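Local atomic coordinates of neurotoxin (Clostridium botulinum, PDB entry 3N7L), a protein that probably binds gangliosides on nerve cells through this receptor-binding domain of a botulinum neurotoxin of the mosaic D/C serotype. Residues A[301-306]-A[348-353]. Residues are numbered along the deposited sequence; the frame is centred on the assembly and turned at random.
Sequences NVLYFN and FIIQPC
L303 and F348 bond to each other twice, the hydrogen-bonded pair of a short antiparallel ladder in the beta-trefoil half of the receptor-binding domain. L303 N gives its hydrogen to F348 O at 2.7 Å, and F348 N returns one to L303 O, nearly straight. A third, longer bond runs from I350 N to N301 O, 3.2 Å away. Between these lies the non-hydrogen-bonded pair V302 and I349, where V302 CA approaches F348 O at 3.1 Å and I349 CA turns its hydrogen to N301 O. The ladder stops there: the strands meet at 107° between their N-to-C directions, and beyond these two pairs they diverge.

V302 and I349 share one face of the sheet, touching only loosely through CG2 and CG1; L303 and F348 point to the other. There L303 CG sits between its own backbone N and carbonyl carbon (chi1 48°), which brings CG to 3.8 Å from F348 O. The two methyls of L303 divide the work: CD1 lies by F348 CB, while CD2 packs on I350 CG2 at 4.0 Å. I285 of strand 283-287 and L363 of strand 359-366 add to this buried apolar layer, the first touching L303 and F305, the second F305 and I350. The F305 and F348 rings meet obliquely, their planes at 55°, with F305 CE1 3.8 Å from F348 CD1.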
loop_
_atom_site.group_PDB
_atom_site.type_symbol
_atom_site.label_atom_id
_atom_site.label_comp_id
_atom_site.label_asym_id
_atom_site.label_seq_id
_atom_site.Cartn_x
_atom_site.Cartn_y
_atom_site.Cartn_z
ATOM N N ASN A 301 -13.728 -8.057 12.878
ATOM C CA ASN A 301 -13.428 -9.470 13.131
ATOM C C ASN A 301 -12.728 -9.657 14.476
ATOM O O ASN A 301 -11.962 -8.794 14.912
ATOM C CB ASN A 301 -12.505 -10.044 12.047
ATOM C CG ASN A 301 -13.208 -10.283 10.723
ATOM O OD1 ASN A 301 -14.365 -9.903 10.529
ATOM N ND2 ASN A 301 -12.498 -10.917 9.798
ATOM N N VAL A 302 -13.002 -10.777 15.139
ATOM C CA VAL A 302 -12.347 -11.098 16.403
ATOM C C VAL A 302 -11.323 -12.167 16.017
ATOM O O VAL A 302 -11.666 -13.142 15.344
ATOM C CB VAL A 302 -13.338 -11.661 17.445
ATOM C CG1 VAL A 302 -12.623 -11.877 18.780
ATOM C CG2 VAL A 302 -14.500 -10.684 17.636
ATOM N N LEU A 303 -10.074 -11.984 16.433
ATOM C CA LEU A 303 -9.007 -12.915 16.053
ATOM C C LEU A 303 -7.907 -13.047 17.104
ATOM O O LEU A 303 -7.954 -12.403 18.156
ATOM C CB LEU A 303 -8.392 -12.423 14.734
ATOM C CG LEU A 303 -8.036 -10.920 14.721
ATOM C CD1 LEU A 303 -6.750 -10.672 15.492
ATOM C CD2 LEU A 303 -7.884 -10.420 13.280
ATOM N N TYR A 304 -6.924 -13.902 16.824
ATOM C CA TYR A 304 -5.786 -14.063 17.723
ATOM C C TYR A 304 -4.522 -14.296 16.893
ATOM O O TYR A 304 -4.591 -14.490 15.674
ATOM C CB TYR A 304 -6.006 -15.198 18.746
ATOM C CG TYR A 304 -6.134 -16.604 18.189
ATOM C CD1 TYR A 304 -7.347 -17.072 17.694
ATOM C CD2 TYR A 304 -5.040 -17.480 18.197
ATOM C CE1 TYR A 304 -7.480 -18.383 17.221
ATOM C CE2 TYR A 304 -5.157 -18.789 17.729
ATOM C CZ TYR A 304 -6.380 -19.235 17.243
ATOM O OH TYR A 304 -6.505 -20.524 16.770
ATOM N N PHE A 305 -3.368 -14.259 17.545
ATOM C CA PHE A 305 -2.105 -14.426 16.838
ATOM C C PHE A 305 -1.265 -15.610 17.292
ATOM O O PHE A 305 -1.043 -15.807 18.480
ATOM C CB PHE A 305 -1.254 -13.155 16.969
ATOM C CG PHE A 305 -1.942 -11.906 16.498
ATOM C CD1 PHE A 305 -2.623 -11.092 17.396
ATOM C CD2 PHE A 305 -1.905 -11.542 15.151
ATOM C CE1 PHE A 305 -3.259 -9.922 16.963
ATOM C CE2 PHE A 305 -2.533 -10.384 14.709
ATOM C CZ PHE A 305 -3.214 -9.569 15.621
ATOM N N ASN A 306 -0.787 -16.383 16.326
ATOM C CA ASN A 306 0.073 -17.532 16.596
ATOM C C ASN A 306 1.467 -17.160 16.101
ATOM O O ASN A 306 1.612 -16.302 15.233
ATOM C CB ASN A 306 -0.407 -18.766 15.815
ATOM C CG ASN A 306 -1.387 -19.622 16.592
ATOM O OD1 ASN A 306 -2.081 -20.457 16.015
ATOM N ND2 ASN A 306 -1.438 -19.436 17.900
ATOM N N PHE A 348 -8.365 -10.364 19.927
ATOM C CA PHE A 348 -8.488 -8.970 19.522
ATOM C C PHE A 348 -9.552 -8.693 18.472
ATOM O O PHE A 348 -9.938 -9.566 17.692
ATOM C CB PHE A 348 -7.152 -8.440 18.985
ATOM C CG PHE A 348 -6.029 -8.502 19.974
ATOM C CD1 PHE A 348 -5.343 -9.690 20.190
ATOM C CD2 PHE A 348 -5.683 -7.380 20.718
ATOM C CE1 PHE A 348 -4.324 -9.763 21.139
ATOM C CE2 PHE A 348 -4.664 -7.441 21.670
ATOM C CZ PHE A 348 -3.984 -8.638 21.881
ATOM N N ILE A 349 -10.012 -7.448 18.478
ATOM C CA ILE A 349 -10.993 -6.954 17.524
ATOM C C ILE A 349 -10.143 -6.024 16.674
ATOM O O ILE A 349 -9.526 -5.100 17.195
ATOM C CB ILE A 349 -12.081 -6.138 18.231
ATOM C CG1 ILE A 349 -12.800 -7.026 19.246
ATOM C CG2 ILE A 349 -13.047 -5.565 17.206
ATOM C CD1 ILE A 349 -13.504 -6.243 20.321
ATOM N N ILE A 350 -10.097 -6.269 15.374
ATOM C CA ILE A 350 -9.268 -5.452 14.493
ATOM C C ILE A 350 -10.063 -4.399 13.739
ATOM O O ILE A 350 -11.238 -4.582 13.447
ATOM C CB ILE A 350 -8.528 -6.337 13.461
ATOM C CG1 ILE A 350 -7.445 -5.529 12.752
ATOM C CG2 ILE A 350 -9.514 -6.865 12.424
ATOM C CD1 ILE A 350 -6.506 -6.391 11.913
ATOM N N GLN A 351 -9.408 -3.290 13.429
ATOM C CA GLN A 351 -10.051 -2.221 12.682
ATOM C C GLN A 351 -9.031 -1.669 11.694
ATOM O O GLN A 351 -7.891 -1.393 12.068
ATOM C CB GLN A 351 -10.518 -1.117 13.633
ATOM C CG GLN A 351 -11.498 -0.160 12.996
ATOM C CD GLN A 351 -12.790 -0.842 12.576
ATOM O OE1 GLN A 351 -13.450 -0.410 11.634
ATOM N NE2 GLN A 351 -13.162 -1.906 13.284
ATOM N N PRO A 352 -9.412 -1.528 10.416
ATOM C CA PRO A 352 -8.444 -0.997 9.449
ATOM C C PRO A 352 -8.083 0.453 9.769
ATOM O O PRO A 352 -8.905 1.207 10.288
ATOM C CB PRO A 352 -9.167 -1.152 8.112
ATOM C CG PRO A 352 -10.623 -1.025 8.497
ATOM C CD PRO A 352 -10.694 -1.854 9.763
ATOM N N CYS A 353 -6.849 0.838 9.471
ATOM C CA CYS A 353 -6.401 2.199 9.738
ATOM C C CYS A 353 -5.414 2.625 8.661
ATOM O O CYS A 353 -4.206 2.443 8.801
ATOM C CB CYS A 353 -5.742 2.269 11.118
ATOM S SG CYS A 353 -5.246 3.925 11.614
#